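Local atomic coordinates of PTS system, IIabc component (Clostridium difficile, PDB entry 3IPJ), a protein that probably takes up a sugar such as trehalose and phosphorylates it in transit, this chain being the EIIB domain of a larger phosphotransferase-system permease. Residues A[22-27]-A[33-38]; A[74-79]-A[84-89]. All blocks are in the same frame, centred on the assembly; numbering follows the deposited sequence.

Contact 1: A[22-27]-A[33-38]; sequences IISITH and RVMVKD
The carbonyl O of M35 accepts I23 N at 2.7 Å and, weakly, S24 N at 3.5 Å, while M35 N donates to S24 O at 2.9 Å. T26 and R33 bond both ways: T26 N to R33 O nearly straight (170°) in the carbonyl plane, R33 N to T26 O from above the plane of that carbonyl. The CA-H of I25 makes a C-H...O contact with R33 O (3.5 Å from CA to O). I23 and S24 both face M35, a classic beta bulge in the hairpin of strands 22-27 and 31-36 of the EIIB sheet; the turn carries C28, the predicted phosphocysteine, beside R33. On one face I22 and V34 meet at an angle, CG1 to CG1 at 3.9 Å, and I22 also packs on I14 and I17 of helix 5-17. On the other, S24 OG touches CG of M35 at 3.7 Å, and T26 lies alongside R33. At the bulge I23 points toward segment 33-38, its CG1 (anti to the carbonyl carbon, chi1 -62°) meeting CG of K37 at 3.7 Å just past the strand. D38 OD1 accepts the N-H of E40, a zinc ligand in a crystal structure of this protein, though no zinc is bound to this chain.

Contact 2: A[74-79]-A[84-89]; sequences KVYAEV and LKTLSK
The hydroxyl of Y76 is surrounded by the chain 86-88: S88 N lies 3.0 Å from OH and L87 N 3.1 Å, while CB of T86 and CB of S88 press on the same oxygen. L87 N comes in at the ring edge, near its plane; the two CB atoms approach obliquely. CG of Y76 stands anti to the backbone N (chi1 -173°), which carries the ring away from the helix and brings OH to residues 86-88. S88 CB also packs on the ring, 3.3 Å from CE2 of Y76, and T86 CB sits 4.1 Å from CE1 of Y76, so the phenol end is held between the two residues. One turn on, CG1 of V79 meets CG2 of T86 at 3.4 Å, tighter than usual for two methyl groups. V79 CG1 is also 4.3 Å from CD2 of L84. T86 thus bridges both helix residues. Beyond this layer the Y76 ring meets that of H27 with planes at about 50°, and V79 rests on I25 and A10. After helix 71-79 the chain turns back and runs alongside its last turns, L84 by V79 and S88 by Y76, and L87 N probably bonds to I25 O on an outer strand. This belongs to the EIIB fold, a four-stranded antiparallel sheet with helices 5-17 and 71-79 packed on the face that carries I25.

Overall arrangement
Contact 1 joins two neighbouring strands of the four-stranded antiparallel sheet, and contact 2 sets helix 71-79 against the chain that follows it; their centres lie 11 Å apart. Backbone bonds dominate the first, side-chain packing round a tyrosine and a valine the second. Both are partly buried: in contact 1 S24, I25, V34 and V36 are buried while I23, M35 and K37 lie on the surface; in contact 2 the helix residues Y76 and V79 are the buried ones. The two also touch directly, S24 CB packing on L87 CD1 at 3.2 Å, so segment 84-89 borders the outer strand 22-27. C28 lies nearer R33 of contact 1 than S88 of contact 2.

Contact 1: A[22-27]-A[33-38]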
# COMPACT_ATOMS: atom_id res chain seq x y z
N ILE A 22 -3.86 -8.95 3.79
CA ILE A 22 -2.61 -8.55 3.12
C ILE A 22 -1.64 -9.71 3.19
O ILE A 22 -1.35 -10.19 4.31
CB ILE A 22 -2.00 -7.27 3.79
CG1 ILE A 22 -2.93 -6.03 3.44
CG2 ILE A 22 -0.45 -7.13 3.45
CD1 ILE A 22 -2.82 -4.80 4.30
N ILE A 23 -1.13 -10.19 2.05
CA ILE A 23 -0.06 -11.21 2.07
C ILE A 23 1.30 -10.51 2.22
O ILE A 23 2.10 -10.85 3.13
CB ILE A 23 -0.08 -12.04 0.79
CG1 ILE A 23 -1.40 -12.80 0.66
CG2 ILE A 23 1.15 -13.02 0.75
CD1 ILE A 23 -1.48 -13.53 -0.65
N SER A 24 1.57 -9.52 1.35
CA SER A 24 2.82 -8.77 1.35
C SER A 24 2.62 -7.51 0.53
O SER A 24 1.59 -7.39 -0.15
CB SER A 24 3.95 -9.65 0.76
OG SER A 24 3.64 -10.07 -0.55
N ILE A 25 3.58 -6.57 0.62
CA ILE A 25 3.45 -5.27 0.07
C ILE A 25 4.78 -4.89 -0.47
O ILE A 25 5.78 -5.15 0.17
CB ILE A 25 3.20 -4.20 1.20
CG1 ILE A 25 2.10 -4.69 2.16
CG2 ILE A 25 2.89 -2.81 0.58
CD1 ILE A 25 2.21 -4.18 3.63
N THR A 26 4.81 -4.26 -1.66
CA THR A 26 6.00 -3.57 -2.20
C THR A 26 5.51 -2.35 -2.97
O THR A 26 4.34 -1.94 -2.81
CB THR A 26 6.84 -4.46 -3.10
OG1 THR A 26 8.13 -3.82 -3.31
CG2 THR A 26 6.07 -4.79 -4.44
N HIS A 27 6.36 -1.80 -3.81
CA HIS A 27 5.97 -0.63 -4.56
C HIS A 27 6.78 -0.49 -5.82
O HIS A 27 7.81 -1.12 -5.94
CB HIS A 27 6.05 0.67 -3.68
CG HIS A 27 7.44 1.21 -3.51
ND1 HIS A 27 8.28 0.84 -2.47
CD2 HIS A 27 8.15 2.05 -4.29
CE1 HIS A 27 9.44 1.44 -2.60
NE2 HIS A 27 9.39 2.18 -3.70
N ARG A 33 1.88 -1.70 -4.27
CA ARG A 33 1.42 -2.95 -4.81
C ARG A 33 1.19 -3.94 -3.67
O ARG A 33 2.14 -4.37 -3.02
CB ARG A 33 2.43 -3.43 -5.83
CG ARG A 33 2.39 -2.66 -7.13
CD ARG A 33 3.71 -2.89 -7.88
NE ARG A 33 3.72 -2.19 -9.16
CZ ARG A 33 3.28 -2.72 -10.30
NH1 ARG A 33 2.82 -3.99 -10.29
NH2 ARG A 33 3.30 -2.01 -11.45
N VAL A 34 -0.07 -4.28 -3.43
CA VAL A 34 -0.44 -5.12 -2.27
C VAL A 34 -0.94 -6.50 -2.74
O VAL A 34 -1.98 -6.55 -3.43
CB VAL A 34 -1.60 -4.48 -1.48
CG1 VAL A 34 -1.82 -5.21 -0.16
CG2 VAL A 34 -1.27 -3.03 -1.26
N MET A 35 -0.22 -7.58 -2.40
CA MET A 35 -0.68 -8.95 -2.72
C MET A 35 -1.74 -9.22 -1.65
O MET A 35 -1.42 -9.16 -0.44
CB MET A 35 0.46 -9.95 -2.62
CG MET A 35 1.56 -9.65 -3.62
SD MET A 35 1.08 -10.11 -5.32
CE MET A 35 2.07 -11.56 -5.49
N VAL A 36 -3.00 -9.44 -2.08
CA VAL A 36 -4.11 -9.63 -1.16
C VAL A 36 -4.68 -11.09 -1.25
O VAL A 36 -4.59 -11.74 -2.28
CB VAL A 36 -5.21 -8.56 -1.38
CG1 VAL A 36 -4.70 -7.15 -0.99
CG2 VAL A 36 -5.79 -8.58 -2.87
N LYS A 37 -5.26 -11.55 -0.15
CA LYS A 37 -5.93 -12.84 -0.09
C LYS A 37 -7.26 -12.87 -0.87
O LYS A 37 -7.55 -13.80 -1.63
CB LYS A 37 -6.14 -13.26 1.37
CG LYS A 37 -4.79 -13.29 2.16
CD LYS A 37 -5.03 -13.62 3.61
CE LYS A 37 -3.90 -13.15 4.54
NZ LYS A 37 -4.23 -13.68 5.92
N ASP A 38 -8.05 -11.83 -0.70
CA ASP A 38 -9.39 -11.74 -1.32
C ASP A 38 -9.68 -10.30 -1.82
O ASP A 38 -10.07 -9.40 -1.04
CB ASP A 38 -10.40 -12.19 -0.25
CG ASP A 38 -11.82 -12.29 -0.74
OD1 ASP A 38 -12.04 -12.20 -1.96
OD2 ASP A 38 -12.71 -12.52 0.12

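Contact 2: A[74-79]-A[84-89]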
# COMPACT_ATOMS: atom_id res chain seq x y z
N LYS A 74 6.88 7.63 0.43
CA LYS A 74 6.58 8.20 1.73
C LYS A 74 5.47 7.39 2.39
O LYS A 74 5.48 7.17 3.61
CB LYS A 74 6.17 9.67 1.59
CG LYS A 74 7.34 10.47 0.97
CD LYS A 74 6.96 11.96 0.55
CE LYS A 74 8.11 12.63 -0.32
NZ LYS A 74 9.24 13.22 0.41
N VAL A 75 4.53 6.90 1.57
CA VAL A 75 3.46 6.01 2.10
C VAL A 75 4.06 4.64 2.40
O VAL A 75 3.76 4.01 3.45
CB VAL A 75 2.27 5.90 1.15
CG1 VAL A 75 1.26 4.79 1.57
CG2 VAL A 75 1.61 7.30 1.07
N TYR A 76 4.95 4.19 1.52
CA TYR A 76 5.55 2.89 1.77
C TYR A 76 6.33 2.91 3.13
O TYR A 76 6.26 1.96 3.92
CB TYR A 76 6.42 2.53 0.56
CG TYR A 76 6.92 1.15 0.68
CD1 TYR A 76 6.07 0.06 0.54
CD2 TYR A 76 8.27 0.90 0.95
CE1 TYR A 76 6.54 -1.28 0.66
CE2 TYR A 76 8.73 -0.43 1.09
CZ TYR A 76 7.84 -1.48 0.93
OH TYR A 76 8.26 -2.73 1.06
N ALA A 77 7.07 3.98 3.39
CA ALA A 77 7.87 4.13 4.61
C ALA A 77 7.00 4.09 5.93
O ALA A 77 7.43 3.62 7.01
CB ALA A 77 8.72 5.42 4.52
N GLU A 78 5.75 4.57 5.83
CA GLU A 78 4.82 4.45 6.93
C GLU A 78 4.40 2.98 7.07
O GLU A 78 4.49 2.43 8.14
CB GLU A 78 3.63 5.36 6.68
CG GLU A 78 4.07 6.80 6.63
CD GLU A 78 4.83 7.24 7.90
OE1 GLU A 78 4.65 6.62 8.99
OE2 GLU A 78 5.58 8.26 7.81
N VAL A 79 3.97 2.34 5.98
CA VAL A 79 3.54 0.93 6.06
C VAL A 79 4.66 0.03 6.61
O VAL A 79 4.40 -0.93 7.38
CB VAL A 79 3.17 0.38 4.67
CG1 VAL A 79 3.06 -1.15 4.74
CG2 VAL A 79 1.89 1.14 4.07
N LEU A 84 3.57 -5.29 8.65
CA LEU A 84 3.10 -6.22 7.63
C LEU A 84 4.37 -6.71 6.90
O LEU A 84 5.46 -6.14 7.09
CB LEU A 84 2.10 -5.54 6.69
CG LEU A 84 1.00 -4.73 7.42
CD1 LEU A 84 1.64 -3.79 8.34
CD2 LEU A 84 0.19 -3.90 6.50
N LYS A 85 4.24 -7.79 6.14
CA LYS A 85 5.28 -8.28 5.26
C LYS A 85 5.47 -7.26 4.11
O LYS A 85 4.75 -7.28 3.12
CB LYS A 85 4.83 -9.66 4.75
CG LYS A 85 5.88 -10.57 4.12
CD LYS A 85 5.30 -12.02 3.93
CE LYS A 85 5.94 -12.81 2.72
NZ LYS A 85 7.40 -13.24 2.83
N THR A 86 6.44 -6.38 4.25
CA THR A 86 6.82 -5.45 3.20
C THR A 86 8.06 -6.03 2.55
O THR A 86 8.90 -6.67 3.19
CB THR A 86 7.03 -4.00 3.74
OG1 THR A 86 7.98 -3.98 4.84
CG2 THR A 86 5.65 -3.34 4.15
N LEU A 87 8.20 -5.85 1.27
CA LEU A 87 9.20 -6.68 0.69
C LEU A 87 10.30 -5.86 0.09
O LEU A 87 11.45 -6.26 0.21
CB LEU A 87 8.56 -7.68 -0.29
CG LEU A 87 7.60 -8.63 0.47
CD1 LEU A 87 6.85 -9.54 -0.46
CD2 LEU A 87 8.38 -9.43 1.51
N SER A 88 9.94 -4.71 -0.53
CA SER A 88 10.89 -3.73 -1.09
C SER A 88 12.24 -3.77 -0.32
O SER A 88 13.27 -4.13 -0.92
CB SER A 88 10.29 -2.30 -1.17
OG SER A 88 11.24 -1.30 -1.58
N LYS A 89 12.24 -3.45 0.98
CA LYS A 89 13.43 -3.61 1.85
C LYS A 89 13.83 -5.07 1.95
O LYS A 89 13.45 -5.76 2.94
CB LYS A 89 13.18 -3.04 3.26
CG LYS A 89 14.35 -3.13 4.25
CD LYS A 89 14.01 -2.26 5.49
CE LYS A 89 14.57 -2.84 6.81
NZ LYS A 89 14.04 -2.01 7.96